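Local coordinates for protein L-threonine-O-3-phosphate decarboxylase (Porphyromonas gingivalis, PDB 3FKD) that probably binds pyridoxal 5'-phosphate and probably acts as a lyase that decarboxylates L-threonine O-3-phosphate, at residues Ser168-Glu176 with Thr247-Arg255; Phe195-Ile206 with Val228-Ile239. All coordinates share one frame; numbering follows the deposited sequence.

In the fold
The two contacts sit about 19 Å apart, centre to centre, within one aminotransferase class I and II fold. Contact 2 is nested in the loop closed by contact 1: segment 168-176 follows strand 162-166; segment 195-206 joins the neighbouring strands 189-194 and 207-210 of the same seven-stranded sheet; and 228-239 and 247-255 bring in the successive helices 230-241 and 250-266. They touch where Ser-168, Tyr-169 and Phe-172 pack against His-197, which appears to occupy the position where relatives usually carry the lysine that holds pyridoxal phosphate. The loops after strands 162-166 and 189-194 thus meet beside the probable cofactor site, each backed by its own helix, and contact 2 also reaches the second subunit.

Contact 1. Residues Ser168-Glu176 with Thr247-Arg255; sequences SYVSFTTEE and TLPIRKWQR
At the junction between the sheet domain and the helix 250-266 that leads from it, Phe-172 lies against Trp-253. The pair is oblique: the Phe-172 ring and the six-membered ring of Trp-253 have planes at 58° and centroids 5.1 Å apart. CZ3 of the tryptophan sits over one face of Phe-172, toward its rim, while Tyr-169 CD1 stands over the opposite face, also toward the rim. The indole is fixed at its other end, where NE1 donates to Thr-322 O. Leu-248 comes across the phenylalanine at about a right angle, bringing CD1 to 3.8 Å from Phe-172 CE2.

Further along, Ile-250 packs mainly on backbone. CG1 is anti to the backbone N (chi1 -169°), which carries CD1 to 3.5 Å from Phe-172 C, against a carbonyl whose oxygen is hydrogen-bonded to Thr-277 OG1.

The polar end of the contact belongs to Thr-174. Gln-254, extended beyond CG, donates from NE2 to Thr-174 OG1 at 2.6 Å, nearly straight at 172°, with the oxygen close to the amide plane. The same OG1 lies over one face of the Arg-251 guanidinium, offset toward its rim. Thr-173 shapes this end of the loop, since its OG1 accepts from Glu-175 N at 3.1 Å.

The result is an ST turn, within the loop that follows a central strand of the aminotransferase sheet, docked on the first turns of a helix.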
loop_
_atom_site.group_PDB
_atom_site.type_symbol
_atom_site.label_atom_id
_atom_site.label_comp_id
_atom_site.label_asym_id
_atom_site.label_seq_id
_atom_site.Cartn_x
_atom_site.Cartn_y
_atom_site.Cartn_z
ATOM N N SER A 168 -10.292 -7.516 -12.814
ATOM C CA SER A 168 -9.622 -6.301 -13.223
ATOM C C SER A 168 -10.076 -5.825 -14.581
ATOM O O SER A 168 -10.045 -4.639 -14.861
ATOM C CB SER A 168 -8.105 -6.484 -13.266
ATOM O OG SER A 168 -7.547 -6.585 -11.976
ATOM N N TYR A 169 -10.448 -6.776 -15.436
ATOM C CA TYR A 169 -10.724 -6.540 -16.855
ATOM C C TYR A 169 -12.175 -6.808 -17.190
ATOM O O TYR A 169 -12.529 -6.943 -18.365
ATOM C CB TYR A 169 -9.844 -7.436 -17.730
ATOM C CG TYR A 169 -8.376 -7.333 -17.439
ATOM C CD1 TYR A 169 -7.619 -6.248 -17.896
ATOM C CD2 TYR A 169 -7.736 -8.323 -16.706
ATOM C CE1 TYR A 169 -6.261 -6.158 -17.620
ATOM C CE2 TYR A 169 -6.384 -8.240 -16.419
ATOM C CZ TYR A 169 -5.649 -7.163 -16.873
ATOM O OH TYR A 169 -4.310 -7.110 -16.567
ATOM N N VAL A 170 -13.014 -6.869 -16.165
ATOM C CA VAL A 170 -14.406 -7.187 -16.359
ATOM C C VAL A 170 -15.051 -6.182 -17.308
ATOM O O VAL A 170 -16.020 -6.500 -17.964
ATOM C CB VAL A 170 -15.169 -7.234 -15.039
ATOM C CG1 VAL A 170 -15.836 -5.898 -14.757
ATOM C CG2 VAL A 170 -16.194 -8.340 -15.082
ATOM N N SER A 171 -14.503 -4.979 -17.413
ATOM C CA SER A 171 -15.047 -4.018 -18.358
ATOM C C SER A 171 -14.368 -3.988 -19.775
ATOM O O SER A 171 -14.784 -3.236 -20.672
ATOM C CB SER A 171 -15.142 -2.616 -17.690
ATOM O OG SER A 171 -13.977 -1.870 -17.980
ATOM N N PHE A 172 -13.346 -4.815 -19.970
ATOM C CA PHE A 172 -12.656 -4.957 -21.261
ATOM C C PHE A 172 -13.376 -5.985 -22.153
ATOM O O PHE A 172 -12.779 -6.574 -23.009
ATOM C CB PHE A 172 -11.200 -5.442 -21.065
ATOM C CG PHE A 172 -10.276 -4.429 -20.431
ATOM C CD1 PHE A 172 -8.939 -4.396 -20.782
ATOM C CD2 PHE A 172 -10.738 -3.525 -19.475
ATOM C CE1 PHE A 172 -8.075 -3.490 -20.207
ATOM C CE2 PHE A 172 -9.887 -2.605 -18.891
ATOM C CZ PHE A 172 -8.557 -2.578 -19.251
ATOM N N THR A 173 -14.657 -6.205 -21.892
ATOM C CA THR A 173 -15.477 -7.130 -22.647
ATOM C C THR A 173 -16.942 -6.671 -22.691
ATOM O O THR A 173 -17.470 -6.065 -21.730
ATOM C CB THR A 173 -15.462 -8.556 -22.081
ATOM O OG1 THR A 173 -16.227 -9.399 -22.946
ATOM C CG2 THR A 173 -16.121 -8.599 -20.695
ATOM N N THR A 174 -17.565 -7.005 -23.825
ATOM C CA THR A 174 -18.958 -6.753 -24.194
ATOM C C THR A 174 -19.891 -7.809 -23.619
ATOM O O THR A 174 -21.090 -7.597 -23.502
ATOM C CB THR A 174 -19.064 -6.896 -25.732
ATOM O OG1 THR A 174 -18.496 -5.744 -26.369
ATOM C CG2 THR A 174 -20.507 -7.106 -26.195
ATOM N N GLU A 175 -19.327 -8.968 -23.298
ATOM C CA GLU A 175 -20.112 -10.138 -22.925
ATOM C C GLU A 175 -20.620 -10.063 -21.491
ATOM O O GLU A 175 -20.343 -9.095 -20.766
ATOM C CB GLU A 175 -19.279 -11.403 -23.115
ATOM C CG GLU A 175 -18.566 -11.481 -24.488
ATOM C CD GLU A 175 -19.236 -12.430 -25.471
ATOM O OE1 GLU A 175 -20.407 -12.183 -25.850
ATOM O OE2 GLU A 175 -18.579 -13.417 -25.879
ATOM N N GLU A 176 -21.385 -11.068 -21.088
ATOM C CA GLU A 176 -22.022 -11.033 -19.778
ATOM C C GLU A 176 -21.073 -11.488 -18.710
ATOM O O GLU A 176 -20.545 -12.590 -18.770
ATOM C CB GLU A 176 -23.238 -11.939 -19.738
ATOM C CG GLU A 176 -24.491 -11.302 -20.228
ATOM C CD GLU A 176 -25.684 -11.927 -19.586
ATOM O OE1 GLU A 176 -26.305 -12.783 -20.270
ATOM O OE2 GLU A 176 -25.969 -11.576 -18.398
ATOM N N THR A 247 -16.994 5.481 -18.158
ATOM C CA THR A 247 -17.363 4.344 -18.996
ATOM C C THR A 247 -16.388 4.169 -20.175
ATOM O O THR A 247 -15.990 5.132 -20.830
ATOM C CB THR A 247 -18.771 4.529 -19.520
ATOM O OG1 THR A 247 -19.682 4.348 -18.427
ATOM C CG2 THR A 247 -19.074 3.552 -20.693
ATOM N N LEU A 248 -16.003 2.937 -20.428
ATOM C CA LEU A 248 -14.914 2.669 -21.357
ATOM C C LEU A 248 -15.472 2.354 -22.743
ATOM O O LEU A 248 -16.440 1.604 -22.848
ATOM C CB LEU A 248 -14.117 1.474 -20.812
ATOM C CG LEU A 248 -12.750 1.046 -21.314
ATOM C CD1 LEU A 248 -12.384 -0.135 -20.447
ATOM C CD2 LEU A 248 -12.771 0.654 -22.810
ATOM N N PRO A 249 -14.875 2.906 -23.811
ATOM C CA PRO A 249 -15.443 2.633 -25.142
ATOM C C PRO A 249 -15.016 1.265 -25.633
ATOM O O PRO A 249 -14.104 1.171 -26.461
ATOM C CB PRO A 249 -14.818 3.721 -26.033
ATOM C CG PRO A 249 -13.687 4.317 -25.248
ATOM C CD PRO A 249 -13.589 3.604 -23.911
ATOM N N ILE A 250 -15.658 0.220 -25.125
ATOM C CA ILE A 250 -15.203 -1.132 -25.367
ATOM C C ILE A 250 -15.502 -1.669 -26.780
ATOM O O ILE A 250 -14.714 -2.458 -27.289
ATOM C CB ILE A 250 -15.685 -2.129 -24.294
ATOM C CG1 ILE A 250 -14.950 -3.468 -24.465
ATOM C CG2 ILE A 250 -17.188 -2.318 -24.363
ATOM C CD1 ILE A 250 -13.463 -3.342 -24.514
ATOM N N ARG A 251 -16.600 -1.252 -27.415
ATOM C CA ARG A 251 -16.877 -1.738 -28.772
ATOM C C ARG A 251 -15.843 -1.196 -29.729
ATOM O O ARG A 251 -15.229 -1.934 -30.496
ATOM C CB ARG A 251 -18.271 -1.370 -29.263
ATOM C CG ARG A 251 -19.343 -2.103 -28.532
ATOM C CD ARG A 251 -20.521 -2.450 -29.419
ATOM N NE ARG A 251 -21.156 -3.678 -28.941
ATOM C CZ ARG A 251 -21.769 -3.802 -27.759
ATOM N NH1 ARG A 251 -21.852 -2.758 -26.922
ATOM N NH2 ARG A 251 -22.297 -4.978 -27.416
ATOM N N LYS A 252 -15.616 0.096 -29.644
ATOM C CA LYS A 252 -14.645 0.707 -30.516
ATOM C C LYS A 252 -13.198 0.153 -30.294
ATOM O O LYS A 252 -12.437 -0.063 -31.237
ATOM C CB LYS A 252 -14.796 2.225 -30.385
ATOM C CG LYS A 252 -13.599 3.040 -30.741
ATOM C CD LYS A 252 -12.755 3.342 -29.492
ATOM C CE LYS A 252 -11.898 4.551 -29.777
ATOM N NZ LYS A 252 -12.657 5.510 -30.704
ATOM N N TRP A 253 -12.823 -0.104 -29.049
ATOM C CA TRP A 253 -11.526 -0.712 -28.774
ATOM C C TRP A 253 -11.406 -2.158 -29.317
ATOM O O TRP A 253 -10.392 -2.546 -29.878
ATOM C CB TRP A 253 -11.301 -0.726 -27.271
ATOM C CG TRP A 253 -9.857 -0.812 -26.852
ATOM C CD1 TRP A 253 -8.745 -0.629 -27.636
ATOM C CD2 TRP A 253 -9.381 -1.043 -25.519
ATOM N NE1 TRP A 253 -7.608 -0.770 -26.876
ATOM C CE2 TRP A 253 -7.970 -0.997 -25.568
ATOM C CE3 TRP A 253 -10.011 -1.265 -24.281
ATOM C CZ2 TRP A 253 -7.179 -1.175 -24.424
ATOM C CZ3 TRP A 253 -9.229 -1.454 -23.162
ATOM C CH2 TRP A 253 -7.822 -1.412 -23.238
ATOM N N GLN A 254 -12.452 -2.936 -29.092
ATOM C CA GLN A 254 -12.558 -4.336 -29.455
ATOM C C GLN A 254 -12.458 -4.425 -30.972
ATOM O O GLN A 254 -11.762 -5.266 -31.517
ATOM C CB GLN A 254 -13.935 -4.809 -28.986
ATOM C CG GLN A 254 -14.152 -6.243 -28.659
ATOM C CD GLN A 254 -15.349 -6.403 -27.696
ATOM O OE1 GLN A 254 -15.253 -7.038 -26.615
ATOM N NE2 GLN A 254 -16.476 -5.782 -28.070
ATOM N N ARG A 255 -13.138 -3.516 -31.653
ATOM C CA ARG A 255 -13.170 -3.521 -33.090
ATOM C C ARG A 255 -11.855 -3.029 -33.729
ATOM O O ARG A 255 -11.425 -3.565 -34.734
ATOM C CB ARG A 255 -14.472 -2.824 -33.579
ATOM C CG ARG A 255 -14.375 -1.825 -34.672
ATOM C CD ARG A 255 -15.750 -1.270 -34.988
ATOM N NE ARG A 255 -16.051 0.035 -34.364
ATOM C CZ ARG A 255 -15.460 1.191 -34.696
ATOM N NH1 ARG A 255 -14.497 1.218 -35.622
ATOM N NH2 ARG A 255 -15.813 2.327 -34.094
#

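Contact 2. Residues Phe195-Ile206 with Val228-Ile239; sequences FSHAYGIPGLRI and VNALAIEAAKFI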
loop_
_atom_site.group_PDB
_atom_site.type_symbol
_atom_site.label_atom_id
_atom_site.label_comp_id
_atom_site.label_asym_id
_atom_site.label_seq_id
_atom_site.Cartn_x
_atom_site.Cartn_y
_atom_site.Cartn_z
ATOM N N PHE A 195 -8.979 -0.443 -9.872
ATOM C CA PHE A 195 -9.146 0.899 -10.372
ATOM C C PHE A 195 -7.976 1.217 -11.278
ATOM O O PHE A 195 -7.997 2.205 -11.996
ATOM C CB PHE A 195 -9.271 1.924 -9.220
ATOM C CG PHE A 195 -10.658 1.986 -8.595
ATOM C CD1 PHE A 195 -11.628 2.867 -9.083
ATOM C CD2 PHE A 195 -10.983 1.193 -7.505
ATOM C CE1 PHE A 195 -12.901 2.912 -8.542
ATOM C CE2 PHE A 195 -12.250 1.240 -6.947
ATOM C CZ PHE A 195 -13.199 2.093 -7.459
ATOM N N SER A 196 -6.950 0.372 -11.254
ATOM C CA SER A 196 -5.782 0.639 -12.094
ATOM C C SER A 196 -6.050 0.549 -13.598
ATOM O O SER A 196 -5.565 1.383 -14.351
ATOM C CB SER A 196 -4.609 -0.299 -11.791
ATOM O OG SER A 196 -4.555 -0.713 -10.464
ATOM N N HIS A 197 -6.778 -0.493 -14.019
ATOM C CA HIS A 197 -6.839 -0.893 -15.433
ATOM C C HIS A 197 -7.887 -0.146 -16.238
ATOM O O HIS A 197 -7.546 0.462 -17.237
ATOM C CB HIS A 197 -7.075 -2.391 -15.566
ATOM C CG HIS A 197 -6.078 -3.218 -14.823
ATOM N ND1 HIS A 197 -4.826 -3.521 -15.328
ATOM C CD2 HIS A 197 -6.151 -3.814 -13.616
ATOM C CE1 HIS A 197 -4.174 -4.255 -14.456
ATOM N NE2 HIS A 197 -4.957 -4.450 -13.409
ATOM N N ALA A 198 -9.143 -0.201 -15.766
ATOM C CA ALA A 198 -10.297 0.382 -16.462
ATOM C C ALA A 198 -10.232 1.891 -16.484
ATOM O O ALA A 198 -10.815 2.510 -17.359
ATOM C CB ALA A 198 -11.637 -0.090 -15.860
ATOM N N TYR A 199 -9.492 2.472 -15.546
ATOM C CA TYR A 199 -9.497 3.931 -15.372
ATOM C C TYR A 199 -8.154 4.624 -15.453
ATOM O O TYR A 199 -8.091 5.834 -15.223
ATOM C CB TYR A 199 -10.189 4.347 -14.084
ATOM C CG TYR A 199 -11.448 3.589 -13.793
ATOM C CD1 TYR A 199 -12.604 3.766 -14.575
ATOM C CD2 TYR A 199 -11.506 2.705 -12.706
ATOM C CE1 TYR A 199 -13.776 3.057 -14.292
ATOM C CE2 TYR A 199 -12.657 2.009 -12.408
ATOM C CZ TYR A 199 -13.789 2.183 -13.203
ATOM O OH TYR A 199 -14.912 1.476 -12.875
ATOM N N GLY A 200 -7.100 3.880 -15.788
ATOM C CA GLY A 200 -5.816 4.483 -16.084
ATOM C C GLY A 200 -5.121 5.054 -14.875
ATOM O O GLY A 200 -4.289 5.944 -14.991
ATOM N N ILE A 201 -5.461 4.547 -13.696
ATOM C CA ILE A 201 -4.819 5.030 -12.489
ATOM C C ILE A 201 -4.072 3.958 -11.659
ATOM O O ILE A 201 -4.267 3.826 -10.447
ATOM C CB ILE A 201 -5.740 5.939 -11.692
ATOM C CG1 ILE A 201 -7.083 5.254 -11.469
ATOM C CG2 ILE A 201 -5.949 7.235 -12.485
ATOM C CD1 ILE A 201 -7.719 5.588 -10.165
ATOM N N PRO A 202 -3.149 3.254 -12.326
ATOM C CA PRO A 202 -2.283 2.251 -11.704
ATOM C C PRO A 202 -1.405 2.818 -10.564
ATOM O O PRO A 202 -1.134 2.111 -9.601
ATOM C CB PRO A 202 -1.379 1.774 -12.865
ATOM C CG PRO A 202 -1.648 2.646 -14.004
ATOM C CD PRO A 202 -2.675 3.665 -13.660
ATOM N N GLY A 203 -0.978 4.072 -10.693
ATOM C CA GLY A 203 -0.143 4.710 -9.698
ATOM C C GLY A 203 -0.822 5.084 -8.382
ATOM O O GLY A 203 -0.151 5.307 -7.398
ATOM N N LEU A 204 -2.146 5.133 -8.368
ATOM C CA LEU A 204 -2.903 5.420 -7.175
ATOM C C LEU A 204 -3.019 4.244 -6.224
ATOM O O LEU A 204 -3.246 4.440 -5.036
ATOM C CB LEU A 204 -4.297 5.920 -7.545
ATOM C CG LEU A 204 -4.621 7.399 -7.356
ATOM C CD1 LEU A 204 -3.334 8.173 -7.258
ATOM C CD2 LEU A 204 -5.494 7.922 -8.512
ATOM N N ARG A 205 -2.852 3.033 -6.746
ATOM C CA ARG A 205 -2.925 1.801 -5.938
ATOM C C ARG A 205 -4.226 1.645 -5.199
ATOM O O ARG A 205 -4.248 1.770 -4.009
ATOM C CB ARG A 205 -1.776 1.724 -4.924
ATOM C CG ARG A 205 -0.381 2.110 -5.502
ATOM C CD ARG A 205 0.076 1.311 -6.783
ATOM N NE ARG A 205 0.060 -0.125 -6.588
ATOM C CZ ARG A 205 -0.704 -0.986 -7.264
ATOM N NH1 ARG A 205 -1.521 -0.568 -8.229
ATOM N NH2 ARG A 205 -0.634 -2.290 -6.988
ATOM N N ILE A 206 -5.313 1.343 -5.894
ATOM C CA ILE A 206 -6.568 1.156 -5.204
ATOM C C ILE A 206 -7.379 0.019 -5.900
ATOM O O ILE A 206 -7.316 -0.132 -7.119
ATOM C CB ILE A 206 -7.284 2.537 -4.946
ATOM C CG1 ILE A 206 -8.368 2.433 -3.874
ATOM C CG2 ILE A 206 -7.792 3.262 -6.231
ATOM C CD1 ILE A 206 -9.364 1.370 -4.104
ATOM N N VAL A 228 -4.953 2.144 2.660
ATOM C CA VAL A 228 -5.411 2.786 1.421
ATOM C C VAL A 228 -5.233 4.302 1.493
ATOM O O VAL A 228 -5.883 4.965 2.307
ATOM C CB VAL A 228 -6.904 2.447 1.108
ATOM C CG1 VAL A 228 -7.303 3.031 -0.198
ATOM C CG2 VAL A 228 -7.112 0.926 1.090
ATOM N N ASN A 229 -4.360 4.839 0.650
ATOM C CA ASN A 229 -4.010 6.240 0.741
ATOM C C ASN A 229 -5.154 7.195 0.308
ATOM O O ASN A 229 -6.101 6.790 -0.391
ATOM C CB ASN A 229 -2.699 6.527 -0.010
ATOM C CG ASN A 229 -2.853 6.435 -1.533
ATOM O OD1 ASN A 229 -3.338 7.373 -2.167
ATOM N ND2 ASN A 229 -2.475 5.278 -2.114
ATOM N N ALA A 230 -5.031 8.451 0.747
ATOM C CA ALA A 230 -6.120 9.441 0.762
ATOM C C ALA A 230 -6.559 9.893 -0.599
ATOM O O ALA A 230 -7.743 10.007 -0.853
ATOM C CB ALA A 230 -5.736 10.690 1.631
ATOM N N LEU A 231 -5.594 10.171 -1.465
ATOM C CA LEU A 231 -5.877 10.600 -2.822
ATOM C C LEU A 231 -6.548 9.494 -3.587
ATOM O O LEU A 231 -7.410 9.780 -4.408
ATOM C CB LEU A 231 -4.603 10.960 -3.551
ATOM C CG LEU A 231 -3.998 12.300 -3.188
ATOM C CD1 LEU A 231 -2.627 12.367 -3.860
ATOM C CD2 LEU A 231 -4.929 13.505 -3.571
ATOM N N ALA A 232 -6.139 8.247 -3.345
ATOM C CA ALA A 232 -6.759 7.100 -4.015
ATOM C C ALA A 232 -8.210 6.975 -3.623
ATOM O O ALA A 232 -9.061 6.682 -4.471
ATOM C CB ALA A 232 -5.996 5.763 -3.744
ATOM N N ILE A 233 -8.498 7.193 -2.344
ATOM C CA ILE A 233 -9.870 7.105 -1.843
ATOM C C ILE A 233 -10.707 8.142 -2.599
ATOM O O ILE A 233 -11.842 7.891 -3.002
ATOM C CB ILE A 233 -9.961 7.279 -0.267
ATOM C CG1 ILE A 233 -9.791 5.919 0.441
ATOM C CG2 ILE A 233 -11.289 7.811 0.137
ATOM C CD1 ILE A 233 -9.058 5.977 1.801
ATOM N N GLU A 234 -10.068 9.280 -2.827
ATOM C CA GLU A 234 -10.672 10.450 -3.419
ATOM C C GLU A 234 -10.920 10.261 -4.939
ATOM O O GLU A 234 -11.981 10.616 -5.446
ATOM C CB GLU A 234 -9.778 11.654 -3.105
ATOM C CG GLU A 234 -10.287 12.973 -3.561
ATOM C CD GLU A 234 -11.511 13.496 -2.790
ATOM O OE1 GLU A 234 -11.892 12.922 -1.762
ATOM O OE2 GLU A 234 -12.089 14.517 -3.237
ATOM N N ALA A 235 -9.957 9.658 -5.635
ATOM C CA ALA A 235 -10.120 9.314 -7.041
ATOM C C ALA A 235 -11.262 8.338 -7.230
ATOM O O ALA A 235 -12.118 8.521 -8.104
ATOM C CB ALA A 235 -8.834 8.737 -7.611
ATOM N N ALA A 236 -11.283 7.300 -6.408
ATOM C CA ALA A 236 -12.329 6.284 -6.498
ATOM C C ALA A 236 -13.733 6.838 -6.271
ATOM O O ALA A 236 -14.659 6.484 -7.010
ATOM C CB ALA A 236 -12.049 5.098 -5.549
ATOM N N LYS A 237 -13.883 7.669 -5.243
ATOM C CA LYS A 237 -15.152 8.331 -4.942
ATOM C C LYS A 237 -15.689 9.106 -6.149
ATOM O O LYS A 237 -16.876 9.048 -6.466
ATOM C CB LYS A 237 -14.978 9.281 -3.747
ATOM C CG LYS A 237 -15.331 8.649 -2.436
ATOM C CD LYS A 237 -14.810 9.455 -1.268
ATOM C CE LYS A 237 -14.991 8.694 0.062
ATOM N NZ LYS A 237 -14.376 9.370 1.213
ATOM N N PHE A 238 -14.795 9.826 -6.819
ATOM C CA PHE A 238 -15.102 10.557 -8.047
ATOM C C PHE A 238 -15.535 9.649 -9.227
ATOM O O PHE A 238 -16.567 9.878 -9.855
ATOM C CB PHE A 238 -13.907 11.424 -8.448
ATOM C CG PHE A 238 -14.257 12.489 -9.433
ATOM C CD1 PHE A 238 -13.900 12.370 -10.758
ATOM C CD2 PHE A 238 -14.961 13.603 -9.042
ATOM C CE1 PHE A 238 -14.223 13.356 -11.663
ATOM C CE2 PHE A 238 -15.291 14.573 -9.948
ATOM C CZ PHE A 238 -14.923 14.452 -11.251
ATOM N N ILE A 239 -14.745 8.621 -9.522
ATOM C CA ILE A 239 -15.151 7.646 -10.541
ATOM C C ILE A 239 -16.556 7.051 -10.267
ATOM O O ILE A 239 -17.378 6.937 -11.192
ATOM C CB ILE A 239 -14.096 6.534 -10.710
ATOM C CG1 ILE A 239 -12.819 7.135 -11.331
ATOM C CG2 ILE A 239 -14.673 5.326 -11.506
ATOM C CD1 ILE A 239 -11.502 6.401 -10.966
#
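With chi1 at -68°, Ile-239 sets CG2 anti to its own nitrogen and lays that methyl on the Tyr-199 ring, a CH-pi contact 3.8 Å from the centroid and 16° off the normal. Ala-198 CB covers the other face, so the tyrosine is clamped. Here helix 230-241 packs on the loop joining strands 189-194 and 207-210 in the aminotransferase fold.

The other branch of Ile-239 ends in CD1, which meets Ile-201 CD1 tip to tip at 4.0 Å and also reaches the edge of the Phe-195 ring. Over one face of that ring stands Ala-236 CB, 3.9 Å from the centroid. Small residues on this side of the helix let the loop come close: Leu-204 CD2 rests on Ala-235 CB at 3.6 Å, and Ala-232 CB lies 3.7 Å from Ile-206 CB. Beyond them, Arg-205 turns away to give NE to Trp-226 O of the second subunit.

At the N-cap, Asn-229 uses both ends of its amide. OD1 accepts from Ala-232 N, which approaches from above the carbonyl plane, and ND2 donates to Leu-204 O at 3.1 Å, with an angle of 163° at the hydrogen.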